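Local atomic coordinates of helicase-like protein (Bacteroides thetaiotaomicron, PDB entry 2FG1), a protein that probably removes ADP-ribose from ADP-ribosylated thymidine in DNA by hydrolysis. Residues 21-26 with 78-83; 27-32 with 86-91; 119-124 with 151-156. All blocks are in the same frame, centred on the assembly; numbering follows the deposited sequence. Where two conformers were deposited one is given.

Interaction 1: 21-26 with 78-83; sequences VKVITH and YVANMI
H26 and N81 stand side by side on the neighbouring parallel strands 22-29 and 77-85, within the mixed sheet of the macro domain, and point the same way out of it. The imidazole of H26 has CG between the backbone N and the carbonyl carbon (chi1 71°), and its edge is turned to the amide, so that NE2 donates to OD1 of N81 at 2.8 Å. OD1 lies near the ring plane and accepts the N-H in its own carbonyl plane, on a lone pair, while the two flat groups stand 82° apart. The amide's other end is also engaged: ND2 of N81 donates to Q69 and to the carbonyl of P49. A valine suits the position next to them, because V79 CG1 packs at 3.9 Å from H26 CD2 without competing for its polar atoms; W34 and helix 38-45 also meet H26.

On the opposite face, that of V23, T25, Y78 and A80, the contacts are apolar. V23 CG1 reaches A80 CB at 3.9 Å, and the small A80 also touches F70 of strand 68-74. Selenomethionine M82 bends back at chi3 (-57°) to bring CE within 3.9 Å of T25 CB. Near the start of the strands V21 CG1 touches the rim of the Y78 ring, 3.8 Å from CE2, and that ring in turn meets F113 edge-to-face.

Five backbone bonds join the strands, with K22, I24 and H26 on one side and Y78, A80 and M82 on the other. A80 N to I24 O is short, at 2.8 Å, whereas H26 N to A80 O stretches to 3.3 Å.

In this buried pair N81 OD1 holds the edge of H26, and the acceptors of ND2, Q69 and P49, probably settle which end of the amide presents oxygen.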
loop_
_atom_site.group_PDB
_atom_site.type_symbol
_atom_site.label_atom_id
_atom_site.label_comp_id
_atom_site.label_asym_id
_atom_site.label_seq_id
_atom_site.Cartn_x
_atom_site.Cartn_y
_atom_site.Cartn_z
ATOM N N VAL A 21 15.284 3.112 6.821
ATOM C CA VAL A 21 14.696 2.581 5.602
ATOM C C VAL A 21 13.169 2.686 5.706
ATOM O O VAL A 21 12.580 2.396 6.754
ATOM C CB VAL A 21 15.142 1.113 5.355
ATOM C CG1 VAL A 21 14.578 0.591 4.052
ATOM C CG2 VAL A 21 16.672 0.995 5.337
ATOM N N LYS A 22 12.532 3.116 4.621
ATOM C CA LYS A 22 11.093 3.386 4.612
ATOM C C LYS A 22 10.424 2.687 3.438
ATOM O O LYS A 22 10.993 2.623 2.341
ATOM C CB LYS A 22 10.835 4.893 4.511
ATOM C CG LYS A 22 11.545 5.753 5.562
ATOM C CD LYS A 22 11.466 7.240 5.210
ATOM C CE LYS A 22 12.360 8.082 6.097
ATOM N NZ LYS A 22 12.100 9.530 5.875
ATOM N N VAL A 23 9.218 2.179 3.669
ATOM C CA VAL A 23 8.404 1.561 2.616
ATOM C C VAL A 23 7.067 2.288 2.566
ATOM O O VAL A 23 6.326 2.318 3.568
ATOM C CB VAL A 23 8.175 0.053 2.869
ATOM C CG1 VAL A 23 7.333 -0.560 1.757
ATOM C CG2 VAL A 23 9.510 -0.689 2.971
ATOM N N ILE A 24 6.764 2.884 1.416
ATOM C CA ILE A 24 5.462 3.515 1.193
ATOM C C ILE A 24 4.540 2.457 0.601
ATOM O O ILE A 24 4.825 1.917 -0.480
ATOM C CB ILE A 24 5.586 4.692 0.211
ATOM C CG1 ILE A 24 6.464 5.795 0.798
ATOM C CG2 ILE A 24 4.198 5.259 -0.158
ATOM C CD1 ILE A 24 6.995 6.768 -0.248
ATOM N N THR A 25 3.441 2.151 1.285
ATOM C CA THR A 25 2.526 1.094 0.856
ATOM C C THR A 25 1.234 1.695 0.342
ATOM O O THR A 25 0.667 2.576 0.985
ATOM C CB THR A 25 2.159 0.143 2.013
ATOM O OG1 THR A 25 1.549 0.894 3.074
ATOM C CG2 THR A 25 3.377 -0.561 2.563
ATOM N N HIS A 26 0.731 1.196 -0.787
ATOM C CA HIS A 26 -0.564 1.657 -1.283
ATOM C C HIS A 26 -1.254 0.529 -2.048
ATOM O O HIS A 26 -0.619 -0.443 -2.446
ATOM C CB HIS A 26 -0.385 2.920 -2.132
ATOM C CG HIS A 26 0.269 2.654 -3.441
ATOM N ND1 HIS A 26 -0.378 2.868 -4.636
ATOM C CD2 HIS A 26 1.475 2.117 -3.744
ATOM C CE1 HIS A 26 0.415 2.496 -5.628
ATOM N NE2 HIS A 26 1.540 2.030 -5.114
ATOM N N TYR A 78 11.486 2.674 -0.491
ATOM C CA TYR A 78 10.813 1.750 -1.393
ATOM C C TYR A 78 9.339 2.088 -1.470
ATOM O O TYR A 78 8.778 2.661 -0.523
ATOM C CB TYR A 78 10.961 0.299 -0.919
ATOM C CG TYR A 78 12.395 -0.146 -0.857
ATOM C CD1 TYR A 78 12.974 -0.862 -1.909
ATOM C CD2 TYR A 78 13.187 0.170 0.246
ATOM C CE1 TYR A 78 14.311 -1.255 -1.851
ATOM C CE2 TYR A 78 14.522 -0.214 0.310
ATOM C CZ TYR A 78 15.070 -0.922 -0.744
ATOM O OH TYR A 78 16.397 -1.304 -0.673
ATOM N N VAL A 79 8.707 1.716 -2.582
ATOM C CA VAL A 79 7.254 1.751 -2.708
ATOM C C VAL A 79 6.760 0.329 -2.917
ATOM O O VAL A 79 7.322 -0.408 -3.737
ATOM C CB VAL A 79 6.803 2.667 -3.883
ATOM C CG1 VAL A 79 5.282 2.573 -4.114
ATOM C CG2 VAL A 79 7.236 4.105 -3.648
ATOM N N ALA A 80 5.732 -0.066 -2.164
ATOM C CA ALA A 80 5.112 -1.373 -2.300
ATOM C C ALA A 80 3.792 -1.218 -3.035
ATOM O O ALA A 80 2.832 -0.647 -2.500
ATOM C CB ALA A 80 4.898 -1.992 -0.918
ATOM N N ASN A 81 3.758 -1.717 -4.270
ATOM C CA ASN A 81 2.534 -1.743 -5.077
ATOM C C ASN A 81 1.776 -3.014 -4.678
ATOM O O ASN A 81 2.181 -4.109 -5.045
ATOM C CB ASN A 81 2.874 -1.807 -6.580
ATOM C CG ASN A 81 3.594 -0.566 -7.104
ATOM O OD1 ASN A 81 3.383 0.549 -6.650
ATOM N ND2 ASN A 81 4.406 -0.766 -8.152
HETATM N N MSE A 82 0.704 -2.859 -3.901
HETATM C CA MSE A 82 0.000 -3.994 -3.304
HETATM C C MSE A 82 -1.300 -4.238 -4.041
HETATM O O MSE A 82 -2.173 -3.382 -4.032
HETATM C CB MSE A 82 -0.341 -3.691 -1.837
HETATM C CG MSE A 82 0.868 -3.354 -0.943
HETATM SE SE MSE A 82 0.410 -3.248 0.950
HETATM C CE MSE A 82 -0.977 -1.873 0.876
ATOM N N ILE A 83 -1.457 -5.402 -4.666
ATOM C CA ILE A 83 -2.698 -5.647 -5.406
ATOM C C ILE A 83 -3.792 -6.065 -4.429
ATOM O O ILE A 83 -3.846 -7.218 -3.995
ATOM C CB ILE A 83 -2.526 -6.669 -6.547
ATOM C CG1 ILE A 83 -1.425 -6.218 -7.512
ATOM C CG2 ILE A 83 -3.854 -6.840 -7.293
ATOM C CD1 ILE A 83 -1.188 -7.197 -8.656
#

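Interaction 2: 27-32 with 86-91; sequences ICNDIG and HGIYKD
D30 meets H86 and G87 where two loops leave the C-terminal ends of neighbouring parallel strands, 22-29 and 77-85, of the macro-domain fold. With CG between the backbone N and the carbonyl carbon (chi1 62°), the carboxylate of D30 reaches the second loop with both oxygens. OD2 accepts from H86 ND1 at 2.7 Å through its syn lone pair; the bond is nearly straight and lies in the imidazole plane, which stands 85° to the carboxylate. OD1 takes the backbone N of G87 at 2.8 Å, also from the syn side but somewhat out of the carboxylate plane. Glycine suits this place because its phi is positive.

N29 shapes the first loop: its OD1 accepts from I31 N at 3.0 Å, forming an Asx turn, while ND2 binds the carbonyl of G33. Its CB lies 3.4 Å from G87 O. Beyond the turn I31 crosses I88 at about a right angle, CD1 to CD1 at 3.6 Å, a surface contact less certain because I88 has two conformers.

A single carboxylate therefore grips an imidazole and a main-chain N-H at once, which restricts its rotation and ties the two loops together near the protein surface.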
loop_
_atom_site.group_PDB
_atom_site.type_symbol
_atom_site.label_atom_id
_atom_site.label_comp_id
_atom_site.label_asym_id
_atom_site.label_seq_id
_atom_site.Cartn_x
_atom_site.Cartn_y
_atom_site.Cartn_z
ATOM N N ILE A 27 -2.563 0.664 -2.219
ATOM C CA ILE A 27 -3.386 -0.382 -2.819
ATOM C C ILE A 27 -3.613 -0.116 -4.299
ATOM O O ILE A 27 -4.159 0.933 -4.694
ATOM C CB ILE A 27 -4.744 -0.524 -2.100
ATOM C CG1 ILE A 27 -4.540 -0.978 -0.647
ATOM C CG2 ILE A 27 -5.629 -1.531 -2.838
ATOM C CD1 ILE A 27 -5.813 -0.932 0.209
ATOM N N CYS A 28 -3.194 -1.096 -5.099
ATOM C CA CYS A 28 -3.391 -1.105 -6.532
ATOM C C CYS A 28 -4.517 -2.048 -6.909
ATOM O O CYS A 28 -4.879 -2.971 -6.165
ATOM C CB CYS A 28 -2.099 -1.566 -7.218
ATOM S SG CYS A 28 -0.706 -0.485 -6.985
ATOM N N ASN A 29 -5.076 -1.823 -8.088
ATOM C CA ASN A 29 -6.078 -2.742 -8.615
ATOM C C ASN A 29 -5.464 -3.864 -9.450
ATOM O O ASN A 29 -4.270 -3.838 -9.805
ATOM C CB ASN A 29 -7.132 -1.982 -9.419
ATOM C CG ASN A 29 -6.537 -1.296 -10.615
ATOM O OD1 ASN A 29 -6.223 -1.943 -11.617
ATOM N ND2 ASN A 29 -6.317 0.012 -10.499
ATOM N N ASP A 30 -6.302 -4.847 -9.764
ATOM C CA ASP A 30 -5.867 -6.033 -10.502
ATOM C C ASP A 30 -6.134 -5.974 -12.010
ATOM O O ASP A 30 -6.115 -7.013 -12.675
ATOM C CB ASP A 30 -6.479 -7.304 -9.887
ATOM C CG ASP A 30 -7.997 -7.321 -9.940
ATOM O OD1 ASP A 30 -8.605 -6.366 -10.476
ATOM O OD2 ASP A 30 -8.582 -8.315 -9.448
ATOM N N ILE A 31 -6.378 -4.777 -12.543
ATOM C CA ILE A 31 -6.587 -4.636 -13.989
ATOM C C ILE A 31 -5.560 -3.730 -14.670
ATOM O O ILE A 31 -5.693 -3.428 -15.855
ATOM C CB ILE A 31 -8.044 -4.212 -14.368
ATOM C CG1 ILE A 31 -8.349 -2.760 -13.995
ATOM C CG2 ILE A 31 -9.064 -5.174 -13.777
ATOM C CD1 ILE A 31 -9.509 -2.157 -14.811
ATOM N N GLY A 32 -4.535 -3.304 -13.940
ATOM C CA GLY A 32 -3.492 -2.478 -14.525
ATOM C C GLY A 32 -3.817 -0.996 -14.595
ATOM O O GLY A 32 -3.097 -0.240 -15.244
ATOM N N HIS A 86 -10.234 -5.397 -6.484
ATOM C CA HIS A 86 -10.684 -6.077 -7.683
ATOM C C HIS A 86 -11.406 -5.085 -8.580
ATOM O O HIS A 86 -12.456 -4.555 -8.211
ATOM C CB HIS A 86 -11.611 -7.226 -7.298
ATOM C CG HIS A 86 -12.124 -8.000 -8.468
ATOM N ND1 HIS A 86 -11.292 -8.583 -9.400
ATOM C CD2 HIS A 86 -13.388 -8.286 -8.859
ATOM C CE1 HIS A 86 -12.022 -9.203 -10.311
ATOM N NE2 HIS A 86 -13.296 -9.033 -10.009
ATOM N N GLY A 87 -10.825 -4.824 -9.745
ATOM C CA GLY A 87 -11.364 -3.837 -10.674
ATOM C C GLY A 87 -11.231 -2.430 -10.121
ATOM O O GLY A 87 -10.558 -2.204 -9.104
ATOM N N ILE A 88 -11.877 -1.487 -10.801
ATOM C CA ILE A 88 -11.848 -0.075 -10.425
ATOM C C ILE A 88 -13.203 0.345 -9.839
ATOM O O ILE A 88 -13.268 1.179 -8.927
ATOM C CB ILE A 88 -11.460 0.818 -11.643
ATOM C CG1 ILE A 88 -10.064 0.443 -12.167
ATOM C CG2 ILE A 88 -11.534 2.310 -11.289
ATOM C CD1 ILE A 88 -9.660 1.133 -13.463
ATOM N N TYR A 89 -14.273 -0.260 -10.352
ATOM C CA TYR A 89 -15.639 0.071 -9.949
ATOM C C TYR A 89 -16.303 -1.101 -9.239
ATOM O O TYR A 89 -15.839 -2.235 -9.347
ATOM C CB TYR A 89 -16.473 0.460 -11.174
ATOM C CG TYR A 89 -15.884 1.585 -11.992
ATOM C CD1 TYR A 89 -15.909 2.901 -11.527
ATOM C CD2 TYR A 89 -15.302 1.335 -13.232
ATOM C CE1 TYR A 89 -15.368 3.939 -12.282
ATOM C CE2 TYR A 89 -14.766 2.363 -13.996
ATOM C CZ TYR A 89 -14.801 3.661 -13.516
ATOM O OH TYR A 89 -14.265 4.679 -14.270
ATOM N N LYS A 90 -17.397 -0.817 -8.529
ATOM C CA LYS A 90 -18.169 -1.863 -7.865
ATOM C C LYS A 90 -18.641 -2.912 -8.871
ATOM O O LYS A 90 -18.803 -2.618 -10.058
ATOM C CB LYS A 90 -19.353 -1.268 -7.096
ATOM C CG LYS A 90 -20.283 -0.401 -7.931
ATOM C CD LYS A 90 -21.352 0.238 -7.065
ATOM C CE LYS A 90 -22.307 1.082 -7.895
ATOM N NZ LYS A 90 -23.138 0.258 -8.815
ATOM N N ASP A 91 -18.844 -4.142 -8.396
ATOM C CA ASP A 91 -19.332 -5.217 -9.270
ATOM C C ASP A 91 -20.847 -5.119 -9.517
ATOM O O ASP A 91 -21.499 -4.175 -9.051
ATOM C CB ASP A 91 -18.902 -6.608 -8.758
ATOM C CG ASP A 91 -19.668 -7.063 -7.521
ATOM O OD1 ASP A 91 -19.301 -8.129 -6.973
ATOM O OD2 ASP A 91 -20.629 -6.381 -7.092
#

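Interaction 3: 119-124 with 151-156; sequences ASVHMP and IAVTVY
M123 and V121 pack tightly on V155, V153 and I151, whereas the contact is looser where waters enter between the same two segments. The parallel strands 120-123 and 153-157 belong to a beta-alpha-beta unit whose helix 135-147 packs on M123, I151 and V153; helix 100-117 meets V121. Four backbone bonds, each 2.9 Å, pair them: V121 N to A152 O, T154 N to V121 O, M123 N to T154 O and Y156 N to M123 O. M123 CG lies 3.8 Å from V155 CG2, and this selenomethionine bends at chi3 (74°), CE lying 3.9 Å from V153 CG1. Beta-branched valines suit the extended backbone.

At the start of the segments water 1 bridges A119 O and A152 N, 3.0 Å from each. Water 2 links V121 O to T154 OG1 and rests over one face of the H122 ring, toward its rim.

H122 ND1 hydrogen-bonds Y156 OH at 2.7 Å, rim to rim with ring planes at 42°, and NE2 donates to S120 OG at 2.8 Å. An alanine here would probably leave S120 OG without this donor and the Y156 hydroxyl freer to turn, although I17 N still bonds it.

One imidazole, using both nitrogens, thus links a hydroxyl of its own strand to one of the neighbouring strand.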
loop_
_atom_site.group_PDB
_atom_site.type_symbol
_atom_site.label_atom_id
_atom_site.label_comp_id
_atom_site.label_asym_id
_atom_site.label_seq_id
_atom_site.Cartn_x
_atom_site.Cartn_y
_atom_site.Cartn_z
ATOM N N ALA A 119 12.847 -1.726 8.242
ATOM C CA ALA A 119 12.159 -0.564 7.710
ATOM C C ALA A 119 10.912 -0.203 8.492
ATOM O O ALA A 119 10.411 -0.991 9.296
ATOM C CB ALA A 119 11.822 -0.791 6.257
ATOM N N SER A 120 10.422 1.004 8.235
ATOM C CA SER A 120 9.112 1.453 8.723
ATOM C C SER A 120 8.170 1.617 7.538
ATOM O O SER A 120 8.601 1.689 6.386
ATOM C CB SER A 120 9.254 2.780 9.455
ATOM O OG SER A 120 9.838 3.764 8.614
ATOM N N VAL A 121 6.873 1.664 7.836
ATOM C CA VAL A 121 5.817 1.751 6.823
ATOM C C VAL A 121 5.129 3.109 6.864
ATOM O O VAL A 121 4.878 3.667 7.942
ATOM C CB VAL A 121 4.817 0.593 6.997
ATOM C CG1 VAL A 121 3.549 0.778 6.157
ATOM C CG2 VAL A 121 5.488 -0.721 6.624
ATOM N N HIS A 122 4.839 3.624 5.672
ATOM C CA HIS A 122 4.266 4.945 5.478
ATOM C C HIS A 122 3.152 4.818 4.463
ATOM O O HIS A 122 3.352 4.230 3.400
ATOM C CB HIS A 122 5.366 5.896 5.009
ATOM C CG HIS A 122 6.466 6.007 6.009
ATOM N ND1 HIS A 122 6.509 7.010 6.950
ATOM C CD2 HIS A 122 7.487 5.165 6.295
ATOM C CE1 HIS A 122 7.546 6.811 7.745
ATOM N NE2 HIS A 122 8.151 5.695 7.373
HETATM N N MSE A 123 1.972 5.347 4.776
HETATM C CA MSE A 123 0.835 5.098 3.900
HETATM C C MSE A 123 -0.193 6.195 3.943
HETATM O O MSE A 123 -0.347 6.865 4.953
HETATM C CB MSE A 123 0.167 3.771 4.272
HETATM C CG MSE A 123 -0.438 3.739 5.680
HETATM SE SE MSE A 123 -1.538 2.221 6.022
HETATM C CE MSE A 123 -0.214 0.863 6.210
ATOM N N PRO A 124 -0.955 6.348 2.846
ATOM C CA PRO A 124 -2.184 7.137 2.935
ATOM C C PRO A 124 -3.254 6.311 3.672
ATOM O O PRO A 124 -2.949 5.211 4.169
ATOM C CB PRO A 124 -2.552 7.349 1.461
ATOM C CG PRO A 124 -2.075 6.069 0.800
ATOM C CD PRO A 124 -0.772 5.735 1.510
ATOM N N ILE A 151 6.828 -3.090 13.831
ATOM C CA ILE A 151 7.060 -2.304 12.627
ATOM C C ILE A 151 6.267 -1.009 12.761
ATOM O O ILE A 151 5.035 -1.032 12.906
ATOM C CB ILE A 151 6.620 -3.050 11.355
ATOM C CG1 ILE A 151 7.348 -4.393 11.231
ATOM C CG2 ILE A 151 6.882 -2.185 10.111
ATOM C CD1 ILE A 151 6.657 -5.365 10.309
ATOM N N ALA A 152 6.974 0.118 12.747
ATOM C CA ALA A 152 6.330 1.424 12.856
ATOM C C ALA A 152 5.470 1.670 11.618
ATOM O O ALA A 152 5.856 1.322 10.504
ATOM C CB ALA A 152 7.372 2.525 13.026
ATOM N N VAL A 153 4.291 2.258 11.828
ATOM C CA VAL A 153 3.378 2.615 10.740
ATOM C C VAL A 153 2.921 4.043 10.930
ATOM O O VAL A 153 2.438 4.385 12.004
ATOM C CB VAL A 153 2.126 1.702 10.710
ATOM C CG1 VAL A 153 1.170 2.128 9.601
ATOM C CG2 VAL A 153 2.515 0.237 10.533
ATOM N N THR A 154 3.076 4.852 9.882
ATOM C CA THR A 154 2.580 6.223 9.851
ATOM C C THR A 154 1.543 6.358 8.747
ATOM O O THR A 154 1.803 5.969 7.603
ATOM C CB THR A 154 3.734 7.228 9.628
ATOM O OG1 THR A 154 4.731 7.017 10.642
ATOM C CG2 THR A 154 3.254 8.674 9.739
ATOM N N VAL A 155 0.373 6.878 9.121
ATOM C CA VAL A 155 -0.727 7.139 8.190
ATOM C C VAL A 155 -0.802 8.649 8.012
ATOM O O VAL A 155 -0.811 9.398 8.997
ATOM C CB VAL A 155 -2.078 6.573 8.713
ATOM C CG1 VAL A 155 -3.229 6.959 7.789
ATOM C CG2 VAL A 155 -2.014 5.047 8.844
ATOM N N TYR A 156 -0.855 9.068 6.746
ATOM C CA TYR A 156 -0.787 10.472 6.365
ATOM C C TYR A 156 -2.157 10.952 5.925
ATOM O O TYR A 156 -2.704 10.433 4.953
ATOM C CB TYR A 156 0.237 10.662 5.225
ATOM C CG TYR A 156 1.651 10.347 5.653
ATOM C CD1 TYR A 156 2.549 11.369 5.912
ATOM C CD2 TYR A 156 2.077 9.031 5.822
ATOM C CE1 TYR A 156 3.844 11.092 6.325
ATOM C CE2 TYR A 156 3.368 8.741 6.251
ATOM C CZ TYR A 156 4.243 9.782 6.491
ATOM O OH TYR A 156 5.521 9.517 6.922
HETATM O O HOH W 1 9.849 -0.012 12.068
HETATM O O HOH W 2 6.308 4.758 10.189
#

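How the interactions relate
All three contacts belong to one mixed sheet, with strands 153-157, 120-123, 22-29 and 77-85 as successive neighbours. Interactions 1 and 3, with centres about 9 Å apart, meet across its middle: V23 N lies 2.8 Å from S120 O, probably a hydrogen bond. Interaction 2 continues the strand pair of interaction 1 into the loops, its centre about 18 Å away; M82 O and C28 N, 2.7 Å apart, probably make the join. Interactions 2 and 3 do not touch: nearest atoms are about 6 Å apart, centres about 23 Å. Macro domains bind ADP-ribose near the C-terminal ends of these strands; interaction 2 lies there, consistent with a place beside such a cleft, though no ligand marks it.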